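Local structure of flagellar biosynthetic protein FliP (Thermotoga maritima MSB8, 5H72) at residues A[31-36]-A[63-68]; A[36-41]-A[58-63]; A[47-52]-A[69-74]. The protein probably takes part in flagellum-specific protein transport as part of the type III export gate, this fragment being its periplasmic domain. All coordinates share one frame; numbering follows the deposited sequence.

Contact 1 of 3, residues A[31-36]-A[63-68]; sequences EFMINE and APNAVL
L68 puts its forked end between M33 and I34, two neighbours on helix 17-39. The methyl CE of M33 lies 3.8 Å from L68 CD2 and is almost as near L68 CG, the two chains meeting at a slant. I34 crosses L68 at about a right angle, with its CG1 equally far from both prongs, 4.0 Å from L68 CD1 and from L68 CD2. A bend at the last torsion of M33 (chi3 -59°) turns CE out of line with the rest of the chain. That methyl also comes within 4.2 Å of N65 OD1. With an alanine in place of L68, M33 CE and the I34 branch would probably lose their common partner and face a gap. Further out, P64 sits at the N-cap of helix 65-80, and its carbonyl O accepts from V67 N and L68 N at 2.9 and 2.8 Å, fixing the turn that carries the leucine. R30 grips N65 OD1, and N26 accepts from N65 ND2. No hydrogen bond joins the two segments, so between them this contact between the first and last helices rests on apolar side-chain packing, while the N65 amide finds its partners elsewhere on helix 17-39.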
loop_
_atom_site.group_PDB
_atom_site.type_symbol
_atom_site.label_atom_id
_atom_site.label_comp_id
_atom_site.label_asym_id
_atom_site.label_seq_id
_atom_site.Cartn_x
_atom_site.Cartn_y
_atom_site.Cartn_z
ATOM N N GLU A 31 4.589 11.372 8.420
ATOM C CA GLU A 31 5.849 11.391 9.172
ATOM C C GLU A 31 6.883 10.399 8.633
ATOM O O GLU A 31 8.062 10.735 8.566
ATOM C CB GLU A 31 5.597 11.118 10.667
ATOM C CG GLU A 31 5.005 12.302 11.436
ATOM C CD GLU A 31 4.769 12.004 12.926
ATOM O OE1 GLU A 31 5.012 10.853 13.365
ATOM O OE2 GLU A 31 4.340 12.929 13.663
ATOM N N PHE A 32 6.471 9.194 8.232
ATOM C CA PHE A 32 7.480 8.261 7.732
ATOM C C PHE A 32 7.826 8.550 6.266
ATOM O O PHE A 32 8.954 8.309 5.853
ATOM C CB PHE A 32 7.084 6.771 7.989
ATOM C CG PHE A 32 6.162 6.131 6.980
ATOM C CD1 PHE A 32 6.556 5.904 5.666
ATOM C CD2 PHE A 32 4.931 5.638 7.389
ATOM C CE1 PHE A 32 5.715 5.286 4.762
ATOM C CE2 PHE A 32 4.076 5.000 6.486
ATOM C CZ PHE A 32 4.472 4.828 5.167
ATOM N N MET A 33 6.891 9.096 5.495
ATOM C CA MET A 33 7.227 9.537 4.145
ATOM C C MET A 33 8.268 10.647 4.226
ATOM O O MET A 33 9.305 10.595 3.556
ATOM C CB MET A 33 5.981 10.015 3.385
ATOM C CG MET A 33 5.052 8.886 2.967
ATOM S SD MET A 33 3.770 9.361 1.785
ATOM C CE MET A 33 2.896 10.644 2.679
ATOM N N ILE A 34 7.998 11.632 5.074
ATOM C CA ILE A 34 8.921 12.739 5.273
ATOM C C ILE A 34 10.289 12.251 5.768
ATOM O O ILE A 34 11.327 12.671 5.259
ATOM C CB ILE A 34 8.329 13.769 6.250
ATOM C CG1 ILE A 34 7.225 14.560 5.546
ATOM C CG2 ILE A 34 9.405 14.707 6.779
ATOM C CD1 ILE A 34 6.353 15.363 6.477
ATOM N N ASN A 35 10.292 11.344 6.736
ATOM C CA ASN A 35 11.545 10.806 7.266
ATOM C C ASN A 35 12.356 10.076 6.198
ATOM O O ASN A 35 13.571 10.244 6.118
ATOM C CB ASN A 35 11.260 9.874 8.435
ATOM C CG ASN A 35 12.524 9.358 9.098
ATOM O OD1 ASN A 35 12.810 8.164 9.065
ATOM N ND2 ASN A 35 13.284 10.256 9.711
ATOM N N GLU A 36 11.679 9.277 5.371
ATOM C CA GLU A 36 12.325 8.551 4.275
ATOM C C GLU A 36 12.945 9.522 3.276
ATOM O O GLU A 36 14.039 9.290 2.768
ATOM C CB GLU A 36 11.326 7.641 3.547
ATOM C CG GLU A 36 11.118 6.283 4.199
ATOM C CD GLU A 36 12.354 5.390 4.111
ATOM O OE1 GLU A 36 12.751 5.014 2.987
ATOM O OE2 GLU A 36 12.926 5.064 5.171
ATOM N N ALA A 63 4.061 20.368 2.292
ATOM C CA ALA A 63 3.512 19.799 1.069
ATOM C C ALA A 63 2.275 18.960 1.378
ATOM O O ALA A 63 2.289 18.135 2.292
ATOM C CB ALA A 63 4.547 18.964 0.351
ATOM N N PRO A 64 1.193 19.188 0.625
ATOM C CA PRO A 64 -0.006 18.350 0.743
ATOM C C PRO A 64 0.277 16.929 0.243
ATOM O O PRO A 64 1.271 16.700 -0.451
ATOM C CB PRO A 64 -1.026 19.065 -0.153
ATOM C CG PRO A 64 -0.177 19.766 -1.179
ATOM C CD PRO A 64 1.055 20.212 -0.426
ATOM N N ASN A 65 -0.589 15.987 0.589
ATOM C CA ASN A 65 -0.343 14.603 0.218
ATOM C C ASN A 65 -0.288 14.402 -1.298
ATOM O O ASN A 65 0.415 13.518 -1.778
ATOM C CB ASN A 65 -1.399 13.697 0.850
ATOM C CG ASN A 65 -1.160 13.474 2.334
ATOM O OD1 ASN A 65 -0.032 13.583 2.818
ATOM N ND2 ASN A 65 -2.219 13.160 3.063
ATOM N N ALA A 66 -0.995 15.237 -2.056
ATOM C CA ALA A 66 -0.980 15.135 -3.520
ATOM C C ALA A 66 0.409 15.376 -4.096
ATOM O O ALA A 66 0.704 14.966 -5.227
ATOM C CB ALA A 66 -1.972 16.115 -4.136
ATOM N N VAL A 67 1.253 16.046 -3.320
ATOM C CA VAL A 67 2.631 16.295 -3.694
ATOM C C VAL A 67 3.552 15.344 -2.950
ATOM O O VAL A 67 4.465 14.751 -3.530
ATOM C CB VAL A 67 3.050 17.765 -3.368
ATOM C CG1 VAL A 67 4.551 17.945 -3.469
ATOM C CG2 VAL A 67 2.320 18.740 -4.273
ATOM N N LEU A 68 3.311 15.210 -1.649
ATOM C CA LEU A 68 4.192 14.438 -0.777
ATOM C C LEU A 68 4.257 12.964 -1.187
ATOM O O LEU A 68 5.333 12.394 -1.298
ATOM C CB LEU A 68 3.739 14.564 0.676
ATOM C CG LEU A 68 4.641 13.992 1.779
ATOM C CD1 LEU A 68 6.037 14.618 1.738
ATOM C CD2 LEU A 68 3.997 14.204 3.145
#

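Contact 2 of 3, residues A[36-41]-A[58-63]; sequences ELKNHH and AKIEEA
K38 reaches across to I60 and E61 from the last turn of helix 17-39, which closes in a Schellman motif: H41, with positive phi, is its C-prime residue, H41 N bonds K38 O at 2.9 Å, and N42 N bonds L37 O. The facing segment is the 3-10 turn 60-62 in the loop before helix 65-80. The lysine runs fully extended beyond CG and passes I60 at a slant, so that I60 CD1 lies 4.0 Å from K38 CG and equally far from K38 CE, alongside the aliphatic stem. I60 holds its CG1 between the backbone N and the carbonyl carbon (chi1 63°), and the long branch projects toward helix 17-39. Its tip is also 4.4 Å from L37 CB, a looser touch on the buried side, where V46 and F47 of helix 43-52 close round I60. E61 instead lies at about a right angle to K38. Its chain folds at chi2 (85°), and the carboxylate meets the ammonium in a salt bridge, K38 NZ to E61 OE2 at 2.7 Å, with the nitrogen nearly in line with the C-O bond. The lysine stem thus packs on I60 while NZ makes the charge pair, CE touching both partners. A water donates to E61 OE1 at 2.8 Å and accepts weakly from K38 NZ at 3.5 Å.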
loop_
_atom_site.group_PDB
_atom_site.type_symbol
_atom_site.label_atom_id
_atom_site.label_comp_id
_atom_site.label_asym_id
_atom_site.label_seq_id
_atom_site.Cartn_x
_atom_site.Cartn_y
_atom_site.Cartn_z
ATOM N N GLU A 36 11.679 9.277 5.371
ATOM C CA GLU A 36 12.325 8.551 4.275
ATOM C C GLU A 36 12.945 9.522 3.276
ATOM O O GLU A 36 14.039 9.290 2.768
ATOM C CB GLU A 36 11.326 7.641 3.547
ATOM C CG GLU A 36 11.118 6.283 4.199
ATOM C CD GLU A 36 12.354 5.390 4.111
ATOM O OE1 GLU A 36 12.751 5.014 2.987
ATOM O OE2 GLU A 36 12.926 5.064 5.171
ATOM N N LEU A 37 12.228 10.607 2.998
ATOM C CA LEU A 37 12.687 11.592 2.034
ATOM C C LEU A 37 13.919 12.341 2.547
ATOM O O LEU A 37 14.839 12.624 1.783
ATOM C CB LEU A 37 11.561 12.580 1.694
ATOM C CG LEU A 37 10.469 12.087 0.735
ATOM C CD1 LEU A 37 9.264 12.994 0.803
ATOM C CD2 LEU A 37 10.972 11.997 -0.700
ATOM N N LYS A 38 13.934 12.659 3.839
ATOM C CA LYS A 38 15.069 13.357 4.422
ATOM C C LYS A 38 16.265 12.432 4.527
ATOM O O LYS A 38 17.366 12.794 4.122
ATOM C CB LYS A 38 14.725 13.924 5.802
ATOM C CG LYS A 38 13.765 15.096 5.744
ATOM C CD LYS A 38 13.682 15.806 7.084
ATOM C CE LYS A 38 12.676 16.953 7.021
ATOM N NZ LYS A 38 12.552 17.672 8.329
ATOM N N ASN A 39 16.047 11.239 5.067
ATOM C CA ASN A 39 17.147 10.323 5.325
ATOM C C ASN A 39 17.842 9.864 4.042
ATOM O O ASN A 39 19.007 9.477 4.073
ATOM C CB ASN A 39 16.656 9.126 6.148
ATOM C CG ASN A 39 16.388 9.502 7.617
ATOM O OD1 ASN A 39 16.883 10.521 8.110
ATOM N ND2 ASN A 39 15.614 8.676 8.314
ATOM N N HIS A 40 17.149 9.945 2.911
ATOM C CA HIS A 40 17.764 9.614 1.626
ATOM C C HIS A 40 18.006 10.864 0.762
ATOM O O HIS A 40 18.325 10.762 -0.417
ATOM C CB HIS A 40 16.905 8.600 0.872
ATOM C CG HIS A 40 16.741 7.296 1.595
ATOM N ND1 HIS A 40 17.765 6.384 1.727
ATOM C CD2 HIS A 40 15.674 6.758 2.229
ATOM C CE1 HIS A 40 17.338 5.335 2.407
ATOM N NE2 HIS A 40 16.069 5.538 2.728
ATOM N N HIS A 41 17.856 12.040 1.366
ATOM C CA HIS A 41 18.209 13.309 0.724
ATOM C C HIS A 41 17.482 13.497 -0.584
ATOM O O HIS A 41 18.078 13.861 -1.598
ATOM C CB HIS A 41 19.725 13.392 0.505
ATOM C CG HIS A 41 20.524 13.009 1.716
ATOM N ND1 HIS A 41 21.017 11.738 1.908
ATOM C CD2 HIS A 41 20.874 13.719 2.812
ATOM C CE1 HIS A 41 21.657 11.683 3.065
ATOM N NE2 HIS A 41 21.585 12.877 3.635
ATOM N N ALA A 58 7.859 26.312 1.841
ATOM C CA ALA A 58 9.216 26.583 2.326
ATOM C C ALA A 58 9.919 25.313 2.817
ATOM O O ALA A 58 11.151 25.217 2.764
ATOM C CB ALA A 58 9.179 27.624 3.436
ATOM N N LYS A 59 9.138 24.349 3.308
ATOM C CA LYS A 59 9.688 23.072 3.770
ATOM C C LYS A 59 8.748 21.915 3.442
ATOM O O LYS A 59 7.546 22.125 3.255
ATOM C CB LYS A 59 9.963 23.127 5.268
ATOM C CG LYS A 59 8.804 23.613 6.097
ATOM C CD LYS A 59 9.348 24.398 7.273
ATOM C CE LYS A 59 8.500 24.242 8.519
ATOM N NZ LYS A 59 9.225 24.820 9.690
ATOM N N ILE A 60 9.282 20.696 3.373
ATOM C CA ILE A 60 8.491 19.588 2.843
ATOM C C ILE A 60 7.334 19.208 3.762
ATOM O O ILE A 60 6.361 18.595 3.316
ATOM C CB ILE A 60 9.352 18.340 2.556
ATOM C CG1 ILE A 60 9.986 17.779 3.825
ATOM C CG2 ILE A 60 10.426 18.664 1.519
ATOM C CD1 ILE A 60 10.684 16.454 3.590
ATOM N N GLU A 61 7.400 19.608 5.027
ATOM C CA GLU A 61 6.283 19.332 5.926
ATOM C C GLU A 61 5.036 20.116 5.546
ATOM O O GLU A 61 3.961 19.844 6.060
ATOM C CB GLU A 61 6.649 19.639 7.377
ATOM C CG GLU A 61 7.759 18.768 7.949
ATOM C CD GLU A 61 9.139 19.303 7.616
ATOM O OE1 GLU A 61 9.241 20.176 6.735
ATOM O OE2 GLU A 61 10.122 18.856 8.242
ATOM N N GLU A 62 5.174 21.092 4.656
ATOM C CA GLU A 62 4.018 21.877 4.223
ATOM C C GLU A 62 3.421 21.355 2.908
ATOM O O GLU A 62 2.394 21.844 2.452
ATOM C CB GLU A 62 4.401 23.352 4.074
ATOM C CG GLU A 62 5.035 23.967 5.320
ATOM C CD GLU A 62 5.749 25.288 5.035
ATOM O OE1 GLU A 62 5.928 25.641 3.843
ATOM O OE2 GLU A 62 6.135 25.977 6.009
ATOM N N ALA A 63 4.061 20.368 2.292
ATOM C CA ALA A 63 3.512 19.799 1.069
ATOM C C ALA A 63 2.275 18.960 1.378
ATOM O O ALA A 63 2.289 18.135 2.292
ATOM C CB ALA A 63 4.547 18.964 0.351
HETATM O O HOH W 1 12.034 20.426 6.306
#

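Contact 3 of 3, residues A[47-52]-A[69-74]; sequences FMLAKN and IPAFVL
L49 makes the principal apolar contact, pushing one methyl, CD2, against the bend in helix 65-80. It lies 3.7 Å from P70 CB, the leucine and the proline ring crossing at a slant, and 3.9 Å from A71 CB. A second, looser apolar touch joins M48 and L74: the terminal methyl M48 CE approaches L74 CD1 to 4.4 Å. M48 keeps CG anti to the backbone N (chi1 169°), and its sulfur-linked end then turns at chi3. The two segments are a helix pair running in roughly opposite directions, 141° between the N-to-C axes of 47-52 and 69-74, in a small all-helical domain. The axes of these short segments approach to 9.7 Å, with the small A71 opposite L49 in the closest backbone register. L49 CD2 also packs against the backbone, 3.5 Å from A71 N, a van der Waals contact just beyond the kink, where the nitrogen of P70 makes no bond to the preceding turn. Polar bonding runs within the helices or to their surroundings: L74 N bonds P70 O at 2.9 Å, S53 OG bonds L49 O, and N45 ND2 reaches A71 O weakly. The third subunit, another copy of the protein, packs against the same residues, its F22 on P70 and L74 and its Y18 on M48.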
loop_
_atom_site.group_PDB
_atom_site.type_symbol
_atom_site.label_atom_id
_atom_site.label_comp_id
_atom_site.label_asym_id
_atom_site.label_seq_id
_atom_site.Cartn_x
_atom_site.Cartn_y
_atom_site.Cartn_z
ATOM N N PHE A 47 9.869 19.610 -3.536
ATOM C CA PHE A 47 9.958 20.969 -4.073
ATOM C C PHE A 47 9.731 21.015 -5.578
ATOM O O PHE A 47 9.030 21.896 -6.074
ATOM C CB PHE A 47 11.318 21.584 -3.730
ATOM C CG PHE A 47 11.491 21.863 -2.271
ATOM C CD1 PHE A 47 10.691 22.799 -1.639
ATOM C CD2 PHE A 47 12.434 21.186 -1.530
ATOM C CE1 PHE A 47 10.832 23.060 -0.290
ATOM C CE2 PHE A 47 12.580 21.444 -0.178
ATOM C CZ PHE A 47 11.773 22.383 0.442
ATOM N N MET A 48 10.309 20.061 -6.300
ATOM C CA MET A 48 10.126 20.005 -7.743
ATOM C C MET A 48 8.656 19.809 -8.086
ATOM O O MET A 48 8.107 20.535 -8.910
ATOM C CB MET A 48 10.968 18.887 -8.362
ATOM C CG MET A 48 10.612 18.602 -9.819
ATOM S SD MET A 48 11.438 17.168 -10.554
ATOM C CE MET A 48 10.705 15.803 -9.651
ATOM N N LEU A 49 8.019 18.833 -7.444
ATOM C CA LEU A 49 6.614 18.542 -7.710
ATOM C C LEU A 49 5.724 19.704 -7.286
ATOM O O LEU A 49 4.684 19.949 -7.895
ATOM C CB LEU A 49 6.182 17.253 -7.002
ATOM C CG LEU A 49 6.150 15.970 -7.840
ATOM C CD1 LEU A 49 7.305 15.908 -8.813
ATOM C CD2 LEU A 49 6.171 14.736 -6.951
ATOM N N ALA A 50 6.137 20.411 -6.241
ATOM C CA ALA A 50 5.390 21.554 -5.724
ATOM C C ALA A 50 5.420 22.711 -6.709
ATOM O O ALA A 50 4.398 23.331 -6.993
ATOM C CB ALA A 50 5.954 21.999 -4.380
ATOM N N LYS A 51 6.613 22.994 -7.215
ATOM C CA LYS A 51 6.820 24.083 -8.151
ATOM C C LYS A 51 5.963 23.900 -9.398
ATOM O O LYS A 51 5.290 24.836 -9.830
ATOM C CB LYS A 51 8.299 24.182 -8.527
ATOM C CG LYS A 51 8.711 25.539 -9.064
ATOM C CD LYS A 51 10.154 25.526 -9.543
ATOM C CE LYS A 51 10.310 24.671 -10.793
ATOM N NZ LYS A 51 11.692 24.734 -11.346
ATOM N N ASN A 52 5.968 22.691 -9.958
ATOM C CA ASN A 52 5.205 22.400 -11.177
ATOM C C ASN A 52 3.694 22.487 -10.997
ATOM O O ASN A 52 2.956 22.596 -11.973
ATOM C CB ASN A 52 5.555 21.009 -11.707
ATOM C CG ASN A 52 6.998 20.901 -12.163
ATOM O OD1 ASN A 52 7.805 21.805 -11.940
ATOM N ND2 ASN A 52 7.332 19.783 -12.797
ATOM N N ILE A 69 3.105 12.358 -1.442
ATOM C CA ILE A 69 3.067 10.936 -1.763
ATOM C C ILE A 69 3.781 10.603 -3.082
ATOM O O ILE A 69 4.586 9.674 -3.109
ATOM C CB ILE A 69 1.602 10.413 -1.784
ATOM C CG1 ILE A 69 0.999 10.540 -0.388
ATOM C CG2 ILE A 69 1.555 8.966 -2.233
ATOM C CD1 ILE A 69 -0.456 10.230 -0.340
ATOM N N PRO A 70 3.514 11.355 -4.175
ATOM C CA PRO A 70 4.289 11.057 -5.388
ATOM C C PRO A 70 5.798 11.279 -5.225
ATOM O O PRO A 70 6.587 10.507 -5.776
ATOM C CB PRO A 70 3.711 12.031 -6.422
ATOM C CG PRO A 70 2.374 12.373 -5.929
ATOM C CD PRO A 70 2.471 12.366 -4.436
ATOM N N ALA A 71 6.196 12.308 -4.479
ATOM C CA ALA A 71 7.619 12.560 -4.241
ATOM C C ALA A 71 8.235 11.398 -3.481
ATOM O O ALA A 71 9.354 10.972 -3.772
ATOM C CB ALA A 71 7.816 13.860 -3.477
ATOM N N PHE A 72 7.486 10.885 -2.510
ATOM C CA PHE A 72 7.927 9.761 -1.684
ATOM C C PHE A 72 8.181 8.538 -2.544
ATOM O O PHE A 72 9.250 7.927 -2.462
ATOM C CB PHE A 72 6.879 9.465 -0.601
ATOM C CG PHE A 72 7.014 8.110 0.046
ATOM C CD1 PHE A 72 8.032 7.855 0.951
ATOM C CD2 PHE A 72 6.089 7.102 -0.222
ATOM C CE1 PHE A 72 8.145 6.614 1.554
ATOM C CE2 PHE A 72 6.193 5.861 0.377
ATOM C CZ PHE A 72 7.220 5.614 1.266
ATOM N N VAL A 73 7.199 8.200 -3.383
ATOM C CA VAL A 73 7.299 7.052 -4.282
ATOM C C VAL A 73 8.465 7.195 -5.249
ATOM O O VAL A 73 9.233 6.252 -5.445
ATOM C CB VAL A 73 5.993 6.848 -5.088
ATOM C CG1 VAL A 73 6.161 5.739 -6.124
ATOM C CG2 VAL A 73 4.852 6.533 -4.149
ATOM N N LEU A 74 8.592 8.367 -5.859
ATOM C CA LEU A 74 9.747 8.651 -6.709
ATOM C C LEU A 74 11.026 8.411 -5.939
ATOM O O LEU A 74 11.929 7.732 -6.430
ATOM C CB LEU A 74 9.717 10.088 -7.226
ATOM C CG LEU A 74 8.812 10.380 -8.420
ATOM C CD1 LEU A 74 9.099 11.778 -8.938
ATOM C CD2 LEU A 74 9.007 9.338 -9.519
#

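Overall arrangement
Contact 1 is the innermost, centred about 1 Å from the centre of the chain; contacts 2 and 3 have their centres about 7 Å out. Helix 17-39 serves contacts 1 and 2, and helix 65-80 serves contacts 1 and 3. The apolar groups run on from one contact to the next: L37 CD1 meets L68 CD1 at 3.7 Å, and M33 CG meets F72 CG at 3.6 Å. Contacts 1 and 3, with no exposed residue among those that touch, join mainly through apolar side chains, without a hydrogen bond between their segments. Contact 2 adds an ion pair and a water where its lysine is exposed and its glutamate partly so. The second subunit reaches contacts 1 and 2; the third packs on contact 3.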